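Local coordinates for protein EF-P arginine 32 rhamnosyl-transferase (Pseudomonas putida KT2440, PDB 5NV8) that belongs to the EarP family of elongation factor P rhamnosyltransferases and is modelled here with bound 2'-deoxy-thymidine-beta-L-rhamnose, at residues N208-W214 against W341-M347. Residue numbers count along the deposited sequence, not the author numbering.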
ATOM      1  N   ASN A 208      -3.865  -1.470 -16.047  1.00 54.77           N
ATOM      2  CA  ASN A 208      -4.999  -0.564 -16.036  1.00 63.55           C
ATOM      3  C   ASN A 208      -5.237  -0.043 -17.443  1.00 56.69           C
ATOM      4  O   ASN A 208      -4.310   0.508 -18.057  1.00 58.51           O
ATOM      5  CB  ASN A 208      -4.763   0.593 -15.069  1.00 39.80           C
ATOM      6  CG  ASN A 208      -6.053   1.204 -14.575  1.00 39.28           C
ATOM      7  OD1 ASN A 208      -6.820   1.768 -15.354  1.00 40.11           O
ATOM      8  ND2 ASN A 208      -6.310   1.083 -13.278  1.00 48.64           N
ATOM      9  N   PRO A 209      -6.444  -0.191 -17.994  1.00 59.24           N
ATOM     10  CA  PRO A 209      -6.698   0.292 -19.359  1.00 56.24           C
ATOM     11  C   PRO A 209      -6.741   1.810 -19.458  1.00 55.52           C
ATOM     12  O   PRO A 209      -7.035   2.356 -20.526  1.00 61.11           O
ATOM     13  CB  PRO A 209      -8.058  -0.335 -19.701  1.00 61.35           C
ATOM     14  CG  PRO A 209      -8.714  -0.559 -18.380  1.00 63.14           C
ATOM     15  CD  PRO A 209      -7.604  -0.899 -17.425  1.00 63.49           C
ATOM     16  N   GLN A 210      -6.447   2.504 -18.356  1.00 51.65           N
ATOM     17  CA  GLN A 210      -6.459   3.960 -18.335  1.00 46.96           C
ATOM     18  C   GLN A 210      -5.102   4.560 -18.001  1.00 38.47           C
ATOM     19  O   GLN A 210      -5.017   5.771 -17.761  1.00 44.68           O
ATOM     20  CB  GLN A 210      -7.516   4.470 -17.352  1.00 47.10           C
ATOM     21  CG  GLN A 210      -8.887   4.534 -17.981  1.00 59.32           C
ATOM     22  CD  GLN A 210      -9.277   5.935 -18.394  1.00 63.71           C
ATOM     23  OE1 GLN A 210      -8.508   6.883 -18.232  1.00 53.63           O
ATOM     24  NE2 GLN A 210     -10.456   6.064 -18.987  1.00 69.27           N
ATOM     25  N   LEU A 211      -4.038   3.753 -17.986  1.00 38.84           N
ATOM     26  CA  LEU A 211      -2.706   4.291 -17.732  1.00 44.45           C
ATOM     27  C   LEU A 211      -2.319   5.323 -18.784  1.00 43.61           C
ATOM     28  O   LEU A 211      -1.739   6.366 -18.458  1.00 35.28           O
ATOM     29  CB  LEU A 211      -1.681   3.157 -17.692  1.00 42.42           C
ATOM     30  CG  LEU A 211      -0.204   3.558 -17.665  1.00 46.24           C
ATOM     31  CD1 LEU A 211       0.259   3.857 -16.244  1.00 38.85           C
ATOM     32  CD2 LEU A 211       0.653   2.473 -18.294  1.00 49.73           C
ATOM     33  N   GLY A 212      -2.650   5.058 -20.050  1.00 47.18           N
ATOM     34  CA  GLY A 212      -2.280   5.980 -21.113  1.00 39.42           C
ATOM     35  C   GLY A 212      -2.907   7.352 -20.954  1.00 37.76           C
ATOM     36  O   GLY A 212      -2.255   8.372 -21.193  1.00 44.67           O
ATOM     37  N   ASN A 213      -4.178   7.397 -20.550  1.00 37.76           N
ATOM     38  CA  ASN A 213      -4.847   8.684 -20.377  1.00 36.49           C
ATOM     39  C   ASN A 213      -4.252   9.466 -19.211  1.00 34.03           C
ATOM     40  O   ASN A 213      -4.163  10.698 -19.266  1.00 32.95           O
ATOM     41  CB  ASN A 213      -6.349   8.476 -20.177  1.00 37.46           C
ATOM     42  CG  ASN A 213      -7.047   7.992 -21.437  1.00 49.06           C
ATOM     43  OD1 ASN A 213      -6.557   8.189 -22.550  1.00 44.34           O
ATOM     44  ND2 ASN A 213      -8.201   7.355 -21.265  1.00 41.64           N
ATOM     45  N   TRP A 214      -3.836   8.770 -18.151  1.00 33.30           N
ATOM     46  CA  TRP A 214      -3.238   9.453 -17.006  1.00 34.12           C
ATOM     47  C   TRP A 214      -1.867  10.018 -17.357  1.00 30.62           C
ATOM     48  O   TRP A 214      -1.565  11.176 -17.047  1.00 29.39           O
ATOM     49  CB  TRP A 214      -3.133   8.497 -15.818  1.00 30.82           C
ATOM     50  CG  TRP A 214      -2.902   9.194 -14.514  1.00 28.98           C
ATOM     51  CD1 TRP A 214      -3.157  10.503 -14.230  1.00 27.99           C
ATOM     52  CD2 TRP A 214      -2.365   8.621 -13.317  1.00 28.15           C
ATOM     53  NE1 TRP A 214      -2.816  10.780 -12.930  1.00 27.10           N
ATOM     54  CE2 TRP A 214      -2.327   9.640 -12.346  1.00 26.82           C
ATOM     55  CE3 TRP A 214      -1.916   7.343 -12.969  1.00 35.01           C
ATOM     56  CZ2 TRP A 214      -1.859   9.424 -11.052  1.00 25.79           C
ATOM     57  CZ3 TRP A 214      -1.451   7.130 -11.684  1.00 34.79           C
ATOM     58  CH2 TRP A 214      -1.425   8.166 -10.742  1.00 30.24           C
ATOM     59  N   TRP A 341     -10.001   4.973 -12.051  1.00 41.98           N
ATOM     60  CA  TRP A 341      -8.873   4.050 -12.041  1.00 35.82           C
ATOM     61  C   TRP A 341      -9.306   2.592 -11.966  1.00 39.69           C
ATOM     62  O   TRP A 341      -8.482   1.704 -12.213  1.00 38.67           O
ATOM     63  CB  TRP A 341      -7.951   4.390 -10.864  1.00 35.82           C
ATOM     64  CG  TRP A 341      -6.573   3.787 -10.920  1.00 36.65           C
ATOM     65  CD1 TRP A 341      -5.979   3.017  -9.960  1.00 35.08           C
ATOM     66  CD2 TRP A 341      -5.611   3.918 -11.978  1.00 36.93           C
ATOM     67  NE1 TRP A 341      -4.713   2.658 -10.355  1.00 32.00           N
ATOM     68  CE2 TRP A 341      -4.463   3.196 -11.589  1.00 42.31           C
ATOM     69  CE3 TRP A 341      -5.610   4.570 -13.215  1.00 39.86           C
ATOM     70  CZ2 TRP A 341      -3.327   3.108 -12.395  1.00 32.67           C
ATOM     71  CZ3 TRP A 341      -4.482   4.483 -14.014  1.00 39.22           C
ATOM     72  CH2 TRP A 341      -3.357   3.757 -13.600  1.00 36.18           C
ATOM     73  N   ASN A 342     -10.573   2.322 -11.643  1.00 43.08           N
ATOM     74  CA  ASN A 342     -11.066   0.961 -11.500  1.00 45.02           C
ATOM     75  C   ASN A 342     -12.223   0.619 -12.429  1.00 44.53           C
ATOM     76  O   ASN A 342     -12.544  -0.567 -12.567  1.00 46.81           O
ATOM     77  CB  ASN A 342     -11.505   0.700 -10.049  1.00 41.00           C
ATOM     78  CG  ASN A 342     -10.339   0.700  -9.073  1.00 40.93           C
ATOM     79  OD1 ASN A 342      -9.548  -0.243  -9.026  1.00 38.96           O
ATOM     80  ND2 ASN A 342     -10.233   1.763  -8.284  1.00 42.58           N
ATOM     81  N   MET A 343     -12.859   1.610 -13.066  1.00 44.85           N
ATOM     82  CA  MET A 343     -14.012   1.359 -13.928  1.00 56.95           C
ATOM     83  C   MET A 343     -13.855   1.992 -15.307  1.00 59.09           C
ATOM     84  O   MET A 343     -14.849   2.140 -16.029  1.00 50.62           O
ATOM     85  CB  MET A 343     -15.303   1.847 -13.261  1.00 64.79           C
ATOM     86  CG  MET A 343     -15.386   1.532 -11.770  1.00 64.73           C
ATOM     87  SD  MET A 343     -16.737   2.360 -10.908  1.00 69.29           S
ATOM     88  CE  MET A 343     -18.072   2.165 -12.085  1.00 68.53           C
ATOM     89  N   ASP A 344     -12.631   2.379 -15.681  1.00 48.69           N
ATOM     90  CA  ASP A 344     -12.300   2.810 -17.043  1.00 52.93           C
ATOM     91  C   ASP A 344     -12.973   4.134 -17.414  1.00 46.62           C
ATOM     92  O   ASP A 344     -13.492   4.288 -18.519  1.00 48.53           O
ATOM     93  CB  ASP A 344     -12.645   1.721 -18.066  1.00 62.51           C
ATOM     94  CG  ASP A 344     -11.843   1.844 -19.346  1.00 62.92           C
ATOM     95  OD1 ASP A 344     -10.968   2.729 -19.418  1.00 61.65           O
ATOM     96  OD2 ASP A 344     -12.084   1.055 -20.282  1.00 68.04           O
ATOM     97  N   PHE A 345     -12.958   5.096 -16.495  1.00 47.63           N
ATOM     98  CA  PHE A 345     -13.374   6.461 -16.785  1.00 51.51           C
ATOM     99  C   PHE A 345     -12.140   7.350 -16.905  1.00 52.41           C
ATOM    100  O   PHE A 345     -11.084   7.041 -16.346  1.00 52.03           O
ATOM    101  CB  PHE A 345     -14.320   6.991 -15.704  1.00 43.50           C
ATOM    102  CG  PHE A 345     -15.483   6.083 -15.421  1.00 51.11           C
ATOM    103  CD1 PHE A 345     -16.108   5.396 -16.450  1.00 52.37           C
ATOM    104  CD2 PHE A 345     -15.952   5.913 -14.129  1.00 50.58           C
ATOM    105  CE1 PHE A 345     -17.177   4.557 -16.195  1.00 57.74           C
ATOM    106  CE2 PHE A 345     -17.020   5.075 -13.869  1.00 57.32           C
ATOM    107  CZ  PHE A 345     -17.633   4.397 -14.903  1.00 57.57           C
ATOM    108  N   ASP A 346     -12.279   8.449 -17.650  1.00 54.55           N
ATOM    109  CA  ASP A 346     -11.127   9.227 -18.108  1.00 45.53           C
ATOM    110  C   ASP A 346     -10.227   9.640 -16.953  1.00 47.08           C
ATOM    111  O   ASP A 346     -10.647  10.368 -16.049  1.00 50.39           O
ATOM    112  CB  ASP A 346     -11.594  10.465 -18.881  1.00 48.27           C
ATOM    113  CG  ASP A 346     -10.428  11.288 -19.434  1.00 52.76           C
ATOM    114  OD1 ASP A 346      -9.301  10.759 -19.546  1.00 44.49           O
ATOM    115  OD2 ASP A 346     -10.643  12.469 -19.775  1.00 50.45           O
ATOM    116  N   MET A 347      -8.976   9.176 -17.004  1.00 42.98           N
ATOM    117  CA  MET A 347      -8.003   9.492 -15.966  1.00 40.40           C
ATOM    118  C   MET A 347      -7.515  10.933 -16.044  1.00 43.44           C
ATOM    119  O   MET A 347      -6.980  11.444 -15.057  1.00 33.38           O
ATOM    120  CB  MET A 347      -6.816   8.533 -16.053  1.00 43.61           C
ATOM    121  CG  MET A 347      -6.857   7.375 -15.070  1.00 49.32           C
ATOM    122  SD  MET A 347      -6.450   7.856 -13.379  1.00 56.42           S
ATOM    123  CE  MET A 347      -8.074   7.997 -12.644  1.00 31.97           C
TER
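Polar contacts come from two amide side chains of 208-214. N208 ND2 donates a very short bond to W341 O (2.5 Å), while N208 OD1 accepts from Q210 N (3.1 Å), an Asx turn. Q210 reaches across to the turn after helix 328-343: its OE1 accepts from M347 N (2.6 Å) and from N213 ND2 (3.1 Å), and its NE2 bonds only weakly to D344 OD1 (3.4 Å). The chain leaves helical geometry at D344, with positive phi; D346 is the N-cap of helix 347-355, its OD1 accepting from G348 N. In the Rossmann-like C-terminal domain of this GT-B fold, the contact ties the start of helix 211-220, which follows strand 199-203 of the mixed sheet, to the corner between helices 328-343 and 347-355, with the W341 side chain about 11 Å from the bound 2'-deoxy-thymidine-beta-L-rhamnose. Aromatic and apolar contacts centre on W341, W214 and M347. The six-membered ring of W341 receives N208 CB over its face (CH-pi, 4.0 Å to the centroid) and the edge of W214 (T-shaped, centroids of the six-membered rings 5.3 Å apart, planes at 65°). M347 SD lies over the five-membered ring of W214, 4.2 Å from its centroid, a Met-aromatic contact, and W351 meets W214 edge-to-face.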